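Local coordinates for protein cryptochrome DASH (PDB 2J4D) that repairs cyclobutane pyrimidine dimers in single-stranded DNA, using FAD and a folate light antenna, and may also act as a blue-light photoreceptor, at residues F260-K265 and K270-T275; S342-G347 and S427-W432. All coordinates share one frame; numbering follows the deposited sequence.

Interaction 1: residues F260-K265 and K270-T275; sequences FEYFWK and KVYKET. With FAD (flavin-adenine dinucleotide), chain C.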
loop_
_atom_site.group_PDB
_atom_site.type_symbol
_atom_site.label_atom_id
_atom_site.label_comp_id
_atom_site.label_asym_id
_atom_site.label_seq_id
_atom_site.Cartn_x
_atom_site.Cartn_y
_atom_site.Cartn_z
ATOM N N PHE A 260 -10.746 -0.423 -13.507
ATOM C CA PHE A 260 -11.516 -0.577 -14.737
ATOM C C PHE A 260 -10.991 -1.767 -15.549
ATOM O O PHE A 260 -11.751 -2.613 -16.018
ATOM C CB PHE A 260 -11.402 0.699 -15.573
ATOM C CG PHE A 260 -11.904 0.553 -16.975
ATOM C CD1 PHE A 260 -13.268 0.518 -17.244
ATOM C CD2 PHE A 260 -11.004 0.427 -18.031
ATOM C CE1 PHE A 260 -13.731 0.358 -18.545
ATOM C CE2 PHE A 260 -11.458 0.267 -19.343
ATOM C CZ PHE A 260 -12.824 0.233 -19.598
ATOM N N GLU A 261 -9.676 -1.829 -15.700
ATOM C CA GLU A 261 -9.047 -2.889 -16.479
ATOM C C GLU A 261 -9.318 -4.308 -15.976
ATOM O O GLU A 261 -9.701 -5.196 -16.747
ATOM C CB GLU A 261 -7.539 -2.647 -16.535
ATOM C CG GLU A 261 -6.774 -3.675 -17.337
ATOM C CD GLU A 261 -5.293 -3.367 -17.384
ATOM O OE1 GLU A 261 -4.586 -3.644 -16.390
ATOM O OE2 GLU A 261 -4.843 -2.823 -18.413
ATOM N N TYR A 262 -9.126 -4.515 -14.679
ATOM C CA TYR A 262 -9.314 -5.825 -14.075
ATOM C C TYR A 262 -10.781 -6.234 -13.987
ATOM O O TYR A 262 -11.145 -7.356 -14.341
ATOM C CB TYR A 262 -8.691 -5.847 -12.675
ATOM C CG TYR A 262 -8.641 -7.231 -12.072
ATOM C CD1 TYR A 262 -7.775 -8.199 -12.580
ATOM C CD2 TYR A 262 -9.495 -7.591 -11.030
ATOM C CE1 TYR A 262 -7.767 -9.500 -12.068
ATOM C CE2 TYR A 262 -9.495 -8.889 -10.512
ATOM C CZ TYR A 262 -8.628 -9.835 -11.041
ATOM O OH TYR A 262 -8.646 -11.122 -10.557
ATOM N N PHE A 263 -11.621 -5.321 -13.517
ATOM C CA PHE A 263 -13.043 -5.593 -13.373
ATOM C C PHE A 263 -13.818 -5.645 -14.681
ATOM O O PHE A 263 -14.464 -6.645 -15.002
ATOM C CB PHE A 263 -13.722 -4.515 -12.510
ATOM C CG PHE A 263 -13.485 -4.654 -11.034
ATOM C CD1 PHE A 263 -12.514 -5.519 -10.540
ATOM C CD2 PHE A 263 -14.221 -3.890 -10.137
ATOM C CE1 PHE A 263 -12.276 -5.621 -9.166
ATOM C CE2 PHE A 263 -13.993 -3.981 -8.759
ATOM C CZ PHE A 263 -13.019 -4.847 -8.275
ATOM N N TRP A 264 -13.742 -4.551 -15.428
ATOM C CA TRP A 264 -14.531 -4.405 -16.633
ATOM C C TRP A 264 -13.952 -4.796 -17.981
ATOM O O TRP A 264 -14.503 -5.664 -18.657
ATOM C CB TRP A 264 -15.055 -2.970 -16.680
ATOM C CG TRP A 264 -15.765 -2.573 -15.399
ATOM C CD1 TRP A 264 -15.238 -1.876 -14.337
ATOM C CD2 TRP A 264 -17.111 -2.905 -15.030
ATOM N NE1 TRP A 264 -16.177 -1.759 -13.335
ATOM C CE2 TRP A 264 -17.334 -2.381 -13.733
ATOM C CE3 TRP A 264 -18.152 -3.598 -15.671
ATOM C CZ2 TRP A 264 -18.559 -2.526 -13.064
ATOM C CZ3 TRP A 264 -19.376 -3.743 -15.003
ATOM C CH2 TRP A 264 -19.565 -3.208 -13.714
ATOM N N LYS A 265 -12.861 -4.159 -18.386
ATOM C CA LYS A 265 -12.271 -4.468 -19.682
ATOM C C LYS A 265 -11.911 -5.945 -19.822
ATOM O O LYS A 265 -12.281 -6.591 -20.807
ATOM C CB LYS A 265 -11.031 -3.607 -19.925
ATOM C CG LYS A 265 -10.431 -3.813 -21.308
ATOM C CD LYS A 265 -9.232 -2.915 -21.546
ATOM C CE LYS A 265 -8.544 -3.277 -22.862
ATOM N NZ LYS A 265 -7.333 -2.449 -23.094
ATOM N N LYS A 270 -14.785 -12.009 -11.938
ATOM C CA LYS A 270 -15.580 -13.216 -11.726
ATOM C C LYS A 270 -14.791 -14.512 -11.553
ATOM O O LYS A 270 -15.385 -15.557 -11.273
ATOM C CB LYS A 270 -16.596 -13.388 -12.856
ATOM C CG LYS A 270 -15.982 -13.520 -14.234
ATOM C CD LYS A 270 -17.063 -13.771 -15.267
ATOM C CE LYS A 270 -16.547 -13.547 -16.677
ATOM N NZ LYS A 270 -15.353 -14.371 -16.970
ATOM N N VAL A 271 -13.469 -14.467 -11.720
ATOM C CA VAL A 271 -12.648 -15.673 -11.540
ATOM C C VAL A 271 -11.492 -15.413 -10.582
ATOM O O VAL A 271 -10.621 -16.269 -10.383
ATOM C CB VAL A 271 -12.059 -16.200 -12.876
ATOM C CG1 VAL A 271 -13.181 -16.505 -13.842
ATOM C CG2 VAL A 271 -11.083 -15.190 -13.469
ATOM N N TYR A 272 -11.511 -14.230 -9.980
ATOM C CA TYR A 272 -10.485 -13.807 -9.035
ATOM C C TYR A 272 -10.111 -14.866 -7.991
ATOM O O TYR A 272 -8.936 -15.179 -7.816
ATOM C CB TYR A 272 -10.935 -12.519 -8.323
ATOM C CG TYR A 272 -10.102 -12.182 -7.110
ATOM C CD1 TYR A 272 -8.781 -11.750 -7.247
ATOM C CD2 TYR A 272 -10.592 -12.406 -5.823
ATOM C CE1 TYR A 272 -7.966 -11.564 -6.137
ATOM C CE2 TYR A 272 -9.788 -12.226 -4.705
ATOM C CZ TYR A 272 -8.472 -11.812 -4.870
ATOM O OH TYR A 272 -7.642 -11.714 -3.775
ATOM N N LYS A 273 -11.101 -15.421 -7.299
ATOM C CA LYS A 273 -10.814 -16.407 -6.265
ATOM C C LYS A 273 -10.066 -17.648 -6.758
ATOM O O LYS A 273 -9.220 -18.188 -6.047
ATOM C CB LYS A 273 -12.105 -16.834 -5.555
ATOM C CG LYS A 273 -11.846 -17.738 -4.350
ATOM C CD LYS A 273 -13.107 -18.033 -3.554
ATOM C CE LYS A 273 -12.776 -18.852 -2.308
ATOM N NZ LYS A 273 -13.980 -19.149 -1.484
ATOM N N GLU A 274 -10.370 -18.092 -7.972
ATOM C CA GLU A 274 -9.724 -19.279 -8.531
ATOM C C GLU A 274 -8.270 -19.019 -8.935
ATOM O O GLU A 274 -7.470 -19.949 -9.017
ATOM C CB GLU A 274 -10.490 -19.760 -9.768
ATOM C CG GLU A 274 -12.008 -19.683 -9.652
ATOM C CD GLU A 274 -12.714 -19.913 -10.988
ATOM O OE1 GLU A 274 -13.923 -19.610 -11.088
ATOM O OE2 GLU A 274 -12.062 -20.399 -11.939
ATOM N N THR A 275 -7.922 -17.758 -9.173
ATOM C CA THR A 275 -6.570 -17.427 -9.625
ATOM C C THR A 275 -5.655 -16.689 -8.655
ATOM O O THR A 275 -4.448 -16.617 -8.888
ATOM C CB THR A 275 -6.638 -16.567 -10.885
ATOM O OG1 THR A 275 -7.203 -15.295 -10.547
ATOM C CG2 THR A 275 -7.525 -17.226 -11.940
HETATM P PA FAD C . -5.398 -9.307 -4.074
HETATM O O1A FAD C . -5.932 -8.809 -5.358
HETATM O O2A FAD C . -5.383 -10.763 -3.796
HETATM O O5B FAD C . -6.171 -8.606 -2.850
HETATM C C5B FAD C . -6.895 -7.371 -3.047
HETATM C C4B FAD C . -6.487 -6.395 -1.938
HETATM O O4B FAD C . -6.789 -6.991 -0.678
HETATM C C3B FAD C . -5.000 -6.063 -1.885
HETATM O O3B FAD C . -4.623 -5.083 -2.837
HETATM C C2B FAD C . -4.850 -5.647 -0.454
HETATM O O2B FAD C . -5.108 -4.284 -0.197
HETATM C C1B FAD C . -5.798 -6.606 0.288
HETATM N N9A FAD C . -5.166 -7.829 0.825
HETATM C C8A FAD C . -5.124 -9.083 0.248
HETATM N N7A FAD C . -4.483 -9.969 0.999
HETATM C C5A FAD C . -4.094 -9.265 2.117
HETATM C C6A FAD C . -3.372 -9.645 3.274
HETATM N N6A FAD C . -2.924 -10.871 3.511
HETATM N N1A FAD C . -3.137 -8.667 4.225
HETATM C C2A FAD C . -3.582 -7.383 4.021
HETATM N N3A FAD C . -4.276 -6.954 2.939
HETATM C C4A FAD C . -4.495 -7.926 2.013
HETATM N N1 FAD C . -0.008 -5.971 1.564
HETATM C C2 FAD C . 0.112 -4.599 1.506
HETATM O O2 FAD C . -0.790 -3.906 1.071
HETATM N N3 FAD C . 1.305 -4.015 1.961
HETATM C C4 FAD C . 2.382 -4.738 2.468
HETATM O O4 FAD C . 3.416 -4.161 2.853
HETATM C C4X FAD C . 2.252 -6.147 2.523
HETATM N N5 FAD C . 3.287 -6.956 3.016
HETATM C C5X FAD C . 3.108 -8.332 3.174
HETATM C C6 FAD C . 4.097 -9.118 3.779
HETATM C C7 FAD C . 3.949 -10.513 3.953
HETATM C C7M FAD C . 5.052 -11.302 4.617
HETATM C C8 FAD C . 2.735 -11.137 3.486
HETATM C C8M FAD C . 2.487 -12.630 3.628
HETATM C C9 FAD C . 1.733 -10.356 2.877
HETATM C C9A FAD C . 1.892 -8.949 2.707
HETATM N N10 FAD C . 0.895 -8.135 2.091
HETATM C C10 FAD C . 1.037 -6.730 2.058
HETATM C "C1'" FAD C . -0.474 -8.690 1.834
HETATM C "C2'" FAD C . -0.731 -9.288 0.436
HETATM O "O2'" FAD C . 0.290 -10.218 0.118
HETATM C "C3'" FAD C . -0.758 -8.174 -0.608
HETATM O "O3'" FAD C . -1.742 -7.178 -0.263
HETATM C "C4'" FAD C . -1.110 -8.637 -2.032
HETATM O "O4'" FAD C . -0.134 -9.566 -2.508
HETATM C "C5'" FAD C . -1.160 -7.422 -2.950
HETATM O "O5'" FAD C . -1.510 -7.826 -4.276
HETATM P P FAD C . -2.965 -7.808 -4.886
HETATM O O1P FAD C . -3.390 -6.399 -4.828
HETATM O O2P FAD C . -2.919 -8.391 -6.254
HETATM O O3P FAD C . -3.863 -8.809 -4.043
HETATM O O HOH W 1 -8.010 -13.139 -12.223
#

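Interaction 2: residues S342-G347 and S427-W432; sequences SLFHLG and SNYGNW. With FAD (flavin-adenine dinucleotide), chain C.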
loop_
_atom_site.group_PDB
_atom_site.type_symbol
_atom_site.label_atom_id
_atom_site.label_comp_id
_atom_site.label_asym_id
_atom_site.label_seq_id
_atom_site.Cartn_x
_atom_site.Cartn_y
_atom_site.Cartn_z
ATOM N N SER A 342 4.223 -3.284 19.646
ATOM C CA SER A 342 4.539 -4.711 19.777
ATOM C C SER A 342 4.519 -5.314 18.363
ATOM O O SER A 342 5.021 -6.419 18.115
ATOM C CB SER A 342 3.524 -5.427 20.680
ATOM O OG SER A 342 2.240 -5.474 20.090
ATOM N N LEU A 343 3.946 -4.561 17.433
ATOM C CA LEU A 343 3.873 -4.972 16.037
ATOM C C LEU A 343 5.271 -5.034 15.426
ATOM O O LEU A 343 5.505 -5.751 14.451
ATOM C CB LEU A 343 3.023 -3.965 15.248
ATOM C CG LEU A 343 2.898 -4.120 13.727
ATOM C CD1 LEU A 343 2.240 -5.453 13.361
ATOM C CD2 LEU A 343 2.059 -2.965 13.185
ATOM N N PHE A 344 6.205 -4.288 16.009
ATOM C CA PHE A 344 7.562 -4.232 15.481
ATOM C C PHE A 344 8.615 -4.947 16.322
ATOM O O PHE A 344 9.770 -5.059 15.910
ATOM C CB PHE A 344 7.970 -2.771 15.320
ATOM C CG PHE A 344 6.933 -1.927 14.623
ATOM C CD1 PHE A 344 6.639 -2.136 13.280
ATOM C CD2 PHE A 344 6.269 -0.907 15.308
ATOM C CE1 PHE A 344 5.697 -1.334 12.615
ATOM C CE2 PHE A 344 5.323 -0.094 14.660
ATOM C CZ PHE A 344 5.035 -0.304 13.310
ATOM N N HIS A 345 8.217 -5.425 17.494
ATOM C CA HIS A 345 9.141 -6.094 18.406
ATOM C C HIS A 345 9.384 -7.549 18.041
ATOM O O HIS A 345 8.487 -8.228 17.536
ATOM C CB HIS A 345 8.608 -5.972 19.834
ATOM C CG HIS A 345 8.558 -4.559 20.328
ATOM N ND1 HIS A 345 7.671 -4.134 21.291
ATOM C CD2 HIS A 345 9.289 -3.470 19.985
ATOM C CE1 HIS A 345 7.854 -2.844 21.518
ATOM N NE2 HIS A 345 8.830 -2.418 20.739
ATOM N N LEU A 346 10.599 -8.025 18.311
ATOM C CA LEU A 346 10.981 -9.399 17.985
ATOM C C LEU A 346 9.974 -10.433 18.473
ATOM O O LEU A 346 9.636 -11.362 17.743
ATOM C CB LEU A 346 12.369 -9.707 18.565
ATOM C CG LEU A 346 12.947 -11.100 18.283
ATOM C CD1 LEU A 346 13.055 -11.320 16.779
ATOM C CD2 LEU A 346 14.322 -11.230 18.944
ATOM N N GLY A 347 9.492 -10.267 19.702
ATOM C CA GLY A 347 8.529 -11.205 20.253
ATOM C C GLY A 347 7.121 -11.003 19.727
ATOM O O GLY A 347 6.228 -11.813 19.997
ATOM N N SER A 427 -0.093 -3.676 7.265
ATOM C CA SER A 427 -0.165 -4.909 6.495
ATOM C C SER A 427 1.164 -5.652 6.443
ATOM O O SER A 427 1.194 -6.873 6.565
ATOM C CB SER A 427 -0.638 -4.614 5.069
ATOM O OG SER A 427 -2.014 -4.264 5.045
ATOM N N ASN A 428 2.265 -4.929 6.265
ATOM C CA ASN A 428 3.559 -5.599 6.171
ATOM C C ASN A 428 3.954 -6.290 7.465
ATOM O O ASN A 428 4.176 -7.497 7.499
ATOM C CB ASN A 428 4.659 -4.614 5.784
ATOM C CG ASN A 428 5.968 -5.317 5.452
ATOM O OD1 ASN A 428 6.007 -6.178 4.578
ATOM N ND2 ASN A 428 7.039 -4.956 6.148
ATOM N N TYR A 429 4.064 -5.513 8.532
ATOM C CA TYR A 429 4.441 -6.090 9.806
ATOM C C TYR A 429 3.350 -7.008 10.339
ATOM O O TYR A 429 3.637 -7.987 11.025
ATOM C CB TYR A 429 4.788 -4.966 10.778
ATOM C CG TYR A 429 6.114 -4.334 10.417
ATOM C CD1 TYR A 429 7.315 -4.872 10.898
ATOM C CD2 TYR A 429 6.180 -3.245 9.535
ATOM C CE1 TYR A 429 8.547 -4.348 10.510
ATOM C CE2 TYR A 429 7.418 -2.712 9.135
ATOM C CZ TYR A 429 8.594 -3.272 9.628
ATOM O OH TYR A 429 9.822 -2.778 9.243
ATOM N N GLY A 430 2.098 -6.699 10.005
ATOM C CA GLY A 430 1.000 -7.540 10.442
ATOM C C GLY A 430 1.170 -8.930 9.853
ATOM O O GLY A 430 1.195 -9.932 10.574
ATOM N N ASN A 431 1.305 -8.997 8.533
ATOM C CA ASN A 431 1.476 -10.284 7.877
ATOM C C ASN A 431 2.779 -10.969 8.292
ATOM O O ASN A 431 2.814 -12.198 8.415
ATOM C CB ASN A 431 1.412 -10.117 6.360
ATOM C CG ASN A 431 -0.013 -10.069 5.835
ATOM O OD1 ASN A 431 -0.685 -11.095 5.738
ATOM N ND2 ASN A 431 -0.487 -8.871 5.501
ATOM N N TRP A 432 3.845 -10.201 8.512
ATOM C CA TRP A 432 5.104 -10.808 8.943
ATOM C C TRP A 432 4.984 -11.443 10.334
ATOM O O TRP A 432 5.497 -12.541 10.550
ATOM C CB TRP A 432 6.264 -9.794 8.937
ATOM C CG TRP A 432 6.992 -9.730 7.622
ATOM C CD1 TRP A 432 6.755 -8.865 6.586
ATOM C CD2 TRP A 432 8.027 -10.617 7.172
ATOM N NE1 TRP A 432 7.573 -9.165 5.521
ATOM C CE2 TRP A 432 8.364 -10.234 5.853
ATOM C CE3 TRP A 432 8.700 -11.699 7.755
ATOM C CZ2 TRP A 432 9.346 -10.900 5.104
ATOM C CZ3 TRP A 432 9.674 -12.361 7.010
ATOM C CH2 TRP A 432 9.985 -11.958 5.699
HETATM P PA FAD C . -5.398 -9.307 -4.074
HETATM O O1A FAD C . -5.932 -8.809 -5.358
HETATM O O2A FAD C . -5.383 -10.763 -3.796
HETATM O O5B FAD C . -6.171 -8.606 -2.850
HETATM C C5B FAD C . -6.895 -7.371 -3.047
HETATM C C4B FAD C . -6.487 -6.395 -1.938
HETATM O O4B FAD C . -6.789 -6.991 -0.678
HETATM C C3B FAD C . -5.000 -6.063 -1.885
HETATM O O3B FAD C . -4.623 -5.083 -2.837
HETATM C C2B FAD C . -4.850 -5.647 -0.454
HETATM O O2B FAD C . -5.108 -4.284 -0.197
HETATM C C1B FAD C . -5.798 -6.606 0.288
HETATM N N9A FAD C . -5.166 -7.829 0.825
HETATM C C8A FAD C . -5.124 -9.083 0.248
HETATM N N7A FAD C . -4.483 -9.969 0.999
HETATM C C5A FAD C . -4.094 -9.265 2.117
HETATM C C6A FAD C . -3.372 -9.645 3.274
HETATM N N6A FAD C . -2.924 -10.871 3.511
HETATM N N1A FAD C . -3.137 -8.667 4.225
HETATM C C2A FAD C . -3.582 -7.383 4.021
HETATM N N3A FAD C . -4.276 -6.954 2.939
HETATM C C4A FAD C . -4.495 -7.926 2.013
HETATM N N1 FAD C . -0.008 -5.971 1.564
HETATM C C2 FAD C . 0.112 -4.599 1.506
HETATM O O2 FAD C . -0.790 -3.906 1.071
HETATM N N3 FAD C . 1.305 -4.015 1.961
HETATM C C4 FAD C . 2.382 -4.738 2.468
HETATM O O4 FAD C . 3.416 -4.161 2.853
HETATM C C4X FAD C . 2.252 -6.147 2.523
HETATM N N5 FAD C . 3.287 -6.956 3.016
HETATM C C5X FAD C . 3.108 -8.332 3.174
HETATM C C6 FAD C . 4.097 -9.118 3.779
HETATM C C7 FAD C . 3.949 -10.513 3.953
HETATM C C7M FAD C . 5.052 -11.302 4.617
HETATM C C8 FAD C . 2.735 -11.137 3.486
HETATM C C8M FAD C . 2.487 -12.630 3.628
HETATM C C9 FAD C . 1.733 -10.356 2.877
HETATM C C9A FAD C . 1.892 -8.949 2.707
HETATM N N10 FAD C . 0.895 -8.135 2.091
HETATM C C10 FAD C . 1.037 -6.730 2.058
HETATM C "C1'" FAD C . -0.474 -8.690 1.834
HETATM C "C2'" FAD C . -0.731 -9.288 0.436
HETATM O "O2'" FAD C . 0.290 -10.218 0.118
HETATM C "C3'" FAD C . -0.758 -8.174 -0.608
HETATM O "O3'" FAD C . -1.742 -7.178 -0.263
HETATM C "C4'" FAD C . -1.110 -8.637 -2.032
HETATM O "O4'" FAD C . -0.134 -9.566 -2.508
HETATM C "C5'" FAD C . -1.160 -7.422 -2.950
HETATM O "O5'" FAD C . -1.510 -7.826 -4.276
HETATM P P FAD C . -2.965 -7.808 -4.886
HETATM O O1P FAD C . -3.390 -6.399 -4.828
HETATM O O2P FAD C . -2.919 -8.391 -6.254
HETATM O O3P FAD C . -3.863 -8.809 -4.043
#

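Interaction 1: residues F260-K265 and K270-T275
Tyr262 and Tyr272 both carry CG trans to the backbone N, with chi1 at -170° and 167°, and these torsions swing each ring away from its own backbone N. The two side chains cross at about a right angle. Tyr262 reaches out from helix 252-265 with its hydroxyl leading, and its OH settles at the edge of the Tyr272 ring, near the ring plane, 3.4 Å from Tyr272 CD1. The same oxygen lies 3.5 Å from Tyr272 CB, so it touches the root of the second tyrosine rather than its far end. The direct contact is therefore van der Waals in kind, and the polar link between the segments is made by water. One water molecule lies 2.7 Å from Tyr262 OH and donates to Thr275 OG1 at 2.8 Å, bridging the tyrosine to the last residue of the short helix 272-275; Thr275 OG1 is also hydrogen-bonded to Tyr284 O. Helix 252-265 ends in a wider, pi-type turn that lets Phe260 O accept from both Trp264 N and Lys265 N. The far end of Tyr272 serves the cofactor: its OH donates a very short hydrogen bond of 2.5 Å to FAD O2A, and the phosphate oxygen lies at the ring edge. Tyr272 OH is also bonded to Arg276 NE, while Trp321 and Glu325 of helix 317-339 touch its side chain. Tyr262 thus packs as a second-shell residue behind Tyr272, which contacts the FAD phosphate directly, in the diphosphate-binding part of the photolyase/cryptochrome FAD pocket.

Interaction 2: residues S342-G347 and S427-W432
The Tyr429 ring is sandwiched between Phe344 CD1, 3.6 Å above one face, and Asn428 ND2 over the opposite face, an amide nitrogen hydrogen-bonded to Ala413 O. Phe344 presents its edge, making an edge-to-face pair with planes at 79° and ring centroids 5.0 Å apart, while Leu343 CB sits over the centre of one face of the Phe344 ring. Leu343 itself crosses the base of Tyr429: a chi1 of 175° turns CG away from Leu343 N, putting it 3.6 Å from Tyr429 CB and CD1 on the helix backbone at Gly430 N. Leu343 O is buried here without a polar partner, whereas Tyr429 OH is bonded to Glu417. Away from this contact, Asn431 reads the adenine of FAD: ND2 donates to N1A at 2.9 Å, and OD1 accepts from N6A at 3.2 Å. A second ND2 bond, to Ser427 O, helps fix the amide's rotation. Phe344 and Tyr429 also line the folate pocket, so helix 425-436 lies between the two cofactors in the FAD-binding domain of this class-1 photolyase relative. The loop following helix 317-339 packs on this helix, with Leu343 touching Ser336 of helix 317-339 and Tyr429 touching Ala413 and Glu414 of helix 409-419.

Overall arrangement
Both contacts are buried and both touch FAD, yet they meet different parts of it and share no helix. Interaction 1 joins two helices close in sequence at the diphosphate, whereas interaction 2 packs a loop on a helix, 80 residues apart, whose other residues face the adenine and flavin rings. Their centres are about 31 Å apart, and their nearest atoms about 12 Å. The chemistry follows the place: a small, water-bridged meeting of tyrosines that ends in a hydrogen bond to an FAD phosphate oxygen, against a larger apolar and aromatic contact whose other side reads a base. Interaction 2 also borders the folate antenna, whose pocket includes none of the residues of interaction 1.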